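Local atomic coordinates of putative anti-sigma factor antagonist TM1081 (Thermotoga maritima, PDB entry 3F43), a protein that is a putative anti-anti-sigma factor that, once phosphorylated, could counteract an anti-sigma factor and so release a sigma factor from inhibition. Residues A[68-73]-A[103-108]; A[53-58]-A[78-83]. All coordinates share one frame; numbering follows the deposited sequence.

Contact 1: residues A[68-73]-A[103-108]; sequences FSLGVI and TNLDRI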
loop_
_atom_site.group_PDB
_atom_site.type_symbol
_atom_site.label_atom_id
_atom_site.label_comp_id
_atom_site.label_asym_id
_atom_site.label_seq_id
_atom_site.Cartn_x
_atom_site.Cartn_y
_atom_site.Cartn_z
ATOM N N PHE A 68 2.241 -0.355 5.279
ATOM C CA PHE A 68 1.805 1.034 5.385
ATOM C C PHE A 68 2.740 1.988 4.707
ATOM O O PHE A 68 2.275 2.886 3.970
ATOM C CB PHE A 68 1.576 1.438 6.867
ATOM C CG PHE A 68 0.252 1.014 7.409
ATOM C CD1 PHE A 68 -0.073 -0.325 7.530
ATOM C CD2 PHE A 68 -0.664 1.956 7.820
ATOM C CE1 PHE A 68 -1.308 -0.707 8.005
ATOM C CE2 PHE A 68 -1.881 1.579 8.333
ATOM C CZ PHE A 68 -2.215 0.249 8.423
ATOM N N SER A 69 4.042 1.794 4.838
ATOM C CA SER A 69 4.964 2.698 4.120
ATOM C C SER A 69 4.888 2.416 2.608
ATOM O O SER A 69 4.974 3.339 1.774
ATOM C CB SER A 69 6.391 2.708 4.686
ATOM O OG SER A 69 6.827 1.483 5.260
ATOM N N LEU A 70 4.631 1.171 2.230
ATOM C CA LEU A 70 4.405 0.880 0.817
ATOM C C LEU A 70 3.155 1.588 0.308
ATOM O O LEU A 70 3.138 2.128 -0.804
ATOM C CB LEU A 70 4.230 -0.610 0.541
ATOM C CG LEU A 70 5.467 -1.412 0.276
ATOM C CD1 LEU A 70 5.075 -2.915 0.210
ATOM C CD2 LEU A 70 6.156 -0.924 -1.026
ATOM N N GLY A 71 2.082 1.598 1.094
ATOM C CA GLY A 71 0.871 2.290 0.694
ATOM C C GLY A 71 1.112 3.779 0.461
ATOM O O GLY A 71 0.582 4.368 -0.494
ATOM N N VAL A 72 1.948 4.378 1.296
ATOM C CA VAL A 72 2.338 5.784 1.117
ATOM C C VAL A 72 3.115 5.992 -0.190
ATOM O O VAL A 72 2.814 6.912 -0.975
ATOM C CB VAL A 72 3.016 6.345 2.337
ATOM C CG1 VAL A 72 3.631 7.730 2.022
ATOM C CG2 VAL A 72 1.944 6.376 3.495
ATOM N N ILE A 73 4.088 5.118 -0.456
ATOM C CA ILE A 73 4.832 5.167 -1.702
ATOM C C ILE A 73 3.895 5.071 -2.913
ATOM O O ILE A 73 3.997 5.850 -3.876
ATOM C CB ILE A 73 5.907 4.090 -1.736
ATOM C CG1 ILE A 73 6.972 4.441 -0.689
ATOM C CG2 ILE A 73 6.511 3.934 -3.130
ATOM C CD1 ILE A 73 8.006 3.335 -0.489
ATOM N N THR A 103 7.186 -7.112 -4.526
ATOM C CA THR A 103 5.900 -6.466 -4.782
ATOM C C THR A 103 5.830 -5.809 -6.166
ATOM O O THR A 103 4.874 -5.125 -6.468
ATOM C CB THR A 103 5.613 -5.382 -3.726
ATOM O OG1 THR A 103 6.578 -4.313 -3.857
ATOM C CG2 THR A 103 5.677 -5.948 -2.304
ATOM N N ASN A 104 6.865 -6.034 -6.979
ATOM C CA ASN A 104 6.944 -5.556 -8.369
ATOM C C ASN A 104 7.011 -4.030 -8.505
ATOM O O ASN A 104 6.882 -3.497 -9.612
ATOM C CB ASN A 104 5.810 -6.138 -9.234
ATOM C CG ASN A 104 6.078 -7.557 -9.684
ATOM O OD1 ASN A 104 7.026 -8.206 -9.253
ATOM N ND2 ASN A 104 5.201 -8.062 -10.535
ATOM N N LEU A 105 7.230 -3.330 -7.390
ATOM C CA LEU A 105 7.305 -1.892 -7.439
ATOM C C LEU A 105 8.497 -1.445 -8.301
ATOM O O LEU A 105 8.433 -0.434 -8.988
ATOM C CB LEU A 105 7.350 -1.327 -6.023
ATOM C CG LEU A 105 7.008 0.090 -5.699
ATOM C CD1 LEU A 105 5.970 0.753 -6.569
ATOM C CD2 LEU A 105 6.660 0.084 -4.165
ATOM N N ASP A 106 9.558 -2.250 -8.312
ATOM C CA ASP A 106 10.707 -1.967 -9.159
ATOM C C ASP A 106 10.452 -2.037 -10.668
ATOM O O ASP A 106 11.294 -1.619 -11.469
ATOM C CB ASP A 106 11.925 -2.796 -8.745
ATOM C CG ASP A 106 11.740 -4.291 -8.936
ATOM O OD1 ASP A 106 10.657 -4.774 -9.355
ATOM O OD2 ASP A 106 12.710 -5.002 -8.610
ATOM N N ARG A 107 9.274 -2.548 -11.058
ATOM C CA ARG A 107 8.811 -2.525 -12.445
ATOM C C ARG A 107 8.067 -1.238 -12.840
ATOM O O ARG A 107 7.902 -0.973 -14.028
ATOM C CB ARG A 107 7.931 -3.755 -12.747
ATOM C CG ARG A 107 8.652 -5.064 -12.490
ATOM C CD ARG A 107 7.715 -6.263 -12.662
ATOM N NE ARG A 107 8.370 -7.506 -12.246
ATOM C CZ ARG A 107 7.907 -8.733 -12.514
ATOM N NH1 ARG A 107 6.778 -8.910 -13.207
ATOM N NH2 ARG A 107 8.584 -9.794 -12.084
ATOM N N ILE A 108 7.608 -0.458 -11.868
ATOM C CA ILE A 108 6.749 0.696 -12.110
ATOM C C ILE A 108 7.240 2.045 -11.556
ATOM O O ILE A 108 6.599 3.069 -11.801
ATOM C CB ILE A 108 5.301 0.423 -11.627
ATOM C CG1 ILE A 108 5.213 0.149 -10.128
ATOM C CG2 ILE A 108 4.679 -0.776 -12.440
ATOM C CD1 ILE A 108 3.742 0.255 -9.539
#
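Leu70 lays its CD2 methyl against CD2 of Leu105, the two leucine chains running alongside each other and pointing opposite ways. The pair is modelled at 3.3 Å, Leu70 CD2 to Leu105 CD2, closer than two methyls normally sit, and the exact placing of Leu105 CD2 is therefore doubtful. The other branch of Leu70 ends elsewhere: CD1 meets CG2 of Thr103 at 4.0 Å, tip to tip. Thr103 can offer a methyl here because its CG2 lies anti to its own carbonyl carbon, while OG1 (chi1 66°) is hydrogen-bonded to the carbonyl oxygen of Val99 in the preceding helical turn. One turn further along the helix, Ile73 crosses Leu105 at a slant, its CG2 coming to 4.0 Å from CD2 of Leu105. All four side chains are buried. No hydrogen bond links the segments; the junction is wholly apolar. Leu70 and Leu105 also pack on Leu70 and Ser67 of the second subunit, which makes the contact part of the dimer interface. Within the chain, Val99 of helix 94-102 touches Leu70 and Leu77 of helix 67-83 touches Leu105, and the loop between helix 94-102 and strand 110-112 lies against the N-terminal half of helix 67-83.

Contact 2: residues A[53-58]-A[78-83]; sequences NKIFLV and KSISSS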
loop_
_atom_site.group_PDB
_atom_site.type_symbol
_atom_site.label_atom_id
_atom_site.label_comp_id
_atom_site.label_asym_id
_atom_site.label_seq_id
_atom_site.Cartn_x
_atom_site.Cartn_y
_atom_site.Cartn_z
ATOM N N ASN A 53 5.803 18.243 -8.119
ATOM C CA ASN A 53 5.604 16.840 -8.502
ATOM C C ASN A 53 6.843 16.154 -9.066
ATOM O O ASN A 53 6.728 15.133 -9.724
ATOM C CB ASN A 53 4.414 16.730 -9.468
ATOM C CG ASN A 53 4.692 17.333 -10.825
ATOM O OD1 ASN A 53 5.687 18.046 -11.013
ATOM N ND2 ASN A 53 3.794 17.079 -11.787
ATOM N N LYS A 54 8.034 16.677 -8.753
ATOM C CA LYS A 54 9.288 15.969 -8.987
ATOM C C LYS A 54 9.894 15.677 -7.613
ATOM O O LYS A 54 10.293 16.611 -6.897
ATOM C CB LYS A 54 10.259 16.775 -9.841
ATOM C CG LYS A 54 9.787 17.099 -11.254
ATOM C CD LYS A 54 10.782 18.030 -11.980
ATOM N N ILE A 55 9.925 14.400 -7.240
ATOM C CA ILE A 55 10.298 13.975 -5.889
ATOM C C ILE A 55 11.213 12.777 -5.921
ATOM O O ILE A 55 10.992 11.830 -6.666
ATOM C CB ILE A 55 9.031 13.612 -5.023
ATOM C CG1 ILE A 55 8.123 14.858 -4.919
ATOM C CG2 ILE A 55 9.398 13.037 -3.652
ATOM C CD1 ILE A 55 6.973 14.703 -3.927
ATOM N N PHE A 56 12.278 12.857 -5.120
ATOM C CA PHE A 56 13.141 11.726 -4.830
ATOM C C PHE A 56 12.839 11.322 -3.384
ATOM O O PHE A 56 12.951 12.157 -2.476
ATOM C CB PHE A 56 14.626 12.059 -4.880
ATOM C CG PHE A 56 15.161 12.511 -6.207
ATOM C CD1 PHE A 56 14.446 12.402 -7.403
ATOM C CD2 PHE A 56 16.458 13.057 -6.259
ATOM C CE1 PHE A 56 14.989 12.842 -8.608
ATOM C CE2 PHE A 56 16.997 13.479 -7.448
ATOM C CZ PHE A 56 16.260 13.360 -8.640
ATOM N N LEU A 57 12.525 10.052 -3.148
ATOM C CA LEU A 57 12.399 9.561 -1.801
ATOM C C LEU A 57 13.677 8.757 -1.521
ATOM O O LEU A 57 13.879 7.629 -2.000
ATOM C CB LEU A 57 11.118 8.742 -1.597
ATOM C CG LEU A 57 11.005 8.004 -0.258
ATOM C CD1 LEU A 57 11.068 9.026 0.911
ATOM C CD2 LEU A 57 9.707 7.207 -0.248
ATOM N N VAL A 58 14.561 9.387 -0.758
ATOM C CA VAL A 58 15.858 8.838 -0.420
ATOM C C VAL A 58 15.683 7.936 0.812
ATOM O O VAL A 58 15.179 8.377 1.855
ATOM C CB VAL A 58 16.872 9.956 -0.162
ATOM C CG1 VAL A 58 18.242 9.338 0.287
ATOM C CG2 VAL A 58 17.065 10.831 -1.433
ATOM N N LYS A 78 0.972 7.372 -7.448
ATOM C CA LYS A 78 -0.293 7.625 -8.128
ATOM C C LYS A 78 -0.483 9.104 -8.408
ATOM O O LYS A 78 -0.851 9.487 -9.503
ATOM C CB LYS A 78 -1.472 7.099 -7.294
ATOM C CG LYS A 78 -1.624 5.597 -7.336
ATOM C CD LYS A 78 -2.585 5.063 -6.224
ATOM C CE LYS A 78 -4.019 5.467 -6.407
ATOM N NZ LYS A 78 -4.899 4.686 -5.444
ATOM N N SER A 79 -0.197 9.946 -7.415
ATOM C CA SER A 79 -0.371 11.381 -7.595
ATOM C C SER A 79 0.560 11.887 -8.687
ATOM O O SER A 79 0.156 12.646 -9.587
ATOM C CB SER A 79 -0.086 12.120 -6.289
ATOM O OG SER A 79 -0.114 13.509 -6.481
ATOM N N ILE A 80 1.834 11.496 -8.584
ATOM C CA ILE A 80 2.822 11.975 -9.535
ATOM C C ILE A 80 2.558 11.461 -10.979
ATOM O O ILE A 80 2.675 12.217 -11.952
ATOM C CB ILE A 80 4.275 11.713 -9.053
ATOM C CG1 ILE A 80 4.546 12.597 -7.827
ATOM C CG2 ILE A 80 5.269 11.995 -10.152
ATOM C CD1 ILE A 80 5.947 12.391 -7.187
ATOM N N SER A 81 2.151 10.201 -11.105
ATOM C CA SER A 81 1.804 9.644 -12.411
ATOM C C SER A 81 0.620 10.394 -13.012
ATOM O O SER A 81 0.590 10.672 -14.213
ATOM C CB SER A 81 1.493 8.157 -12.289
ATOM O OG SER A 81 1.188 7.605 -13.565
ATOM N N SER A 82 -0.351 10.731 -12.164
ATOM C CA SER A 82 -1.543 11.445 -12.632
ATOM C C SER A 82 -1.189 12.844 -13.167
ATOM O O SER A 82 -1.703 13.259 -14.193
ATOM C CB SER A 82 -2.590 11.524 -11.512
ATOM O OG SER A 82 -3.812 12.107 -11.971
ATOM N N SER A 83 -0.296 13.554 -12.477
ATOM C CA SER A 83 0.070 14.931 -12.825
ATOM C C SER A 83 1.225 15.007 -13.837
ATOM O O SER A 83 1.534 16.081 -14.362
ATOM C CB SER A 83 0.414 15.719 -11.556
ATOM O OG SER A 83 1.622 15.262 -10.996
#
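Ile80 leaves helix 67-83 beside the strand rather than at it, and only the far part of its side chain comes up to Asn53 and Ile55. CB carries two branches: CG2, anti to the backbone N, lies 3.5 Å from the carbonyl oxygen of Asn53, and CG1 runs past the same oxygen at a slightly longer range. Beyond it, CD1 stays 3.8 Å from Asn53 O, so all three outer carbons of Ile80 gather round that oxygen. The same CD1 also reaches the strand proper, 4.0 Å from CB of Ile55, with CG1 and CD1 of Ile55 at much the same range. The extended chain of Ile80 (chi2 177°) carries that methyl out to Ile55, which it meets at an angle. Leu48 of helix 36-48 touches both isoleucines, and Phe87 of strand 86-90 touches Ile80, extending the apolar layer.

At the exposed end of the helix the contact turns polar. Asn53 ND2 donates to Ser83 OG across 2.9 Å, an almost straight bond (171° at the hydrogen) with the hydroxyl oxygen very nearly in the amide plane. With an alanine at this position, Ser83 OG would probably lose its amide donor, and the start of the strand its tie to the last turn of the helix. The backbone of Asn53 also bonds with that of Phe86, so the same residue meets both the end of the helix and the strand that follows. This is a right-handed beta-alpha-beta crossover, strand 54-58, helix 67-83, strand 86-90, within the SpoIIAA-like fold of STAS domains.

Helix 67-83 is common to both contacts: its N-terminal half serves contact 1 and its last turns contact 2, with the contact centres about 13 Å apart. The segments alternate along the chain, in the order 53-58, 68-73, 78-83, 103-108. The strand before the helix therefore packs on its far end, while a loop from much later in the sequence returns to its beginning. Ile73 CG1 and Leu57 CD2, 3.9 Å apart, join the two contacts directly. Together they tie this helix to the central sheet and to the connection leading into strand 110-112, outermost in this chain's sheet, all within one STAS domain, with contact 1 lying nearer the second subunit.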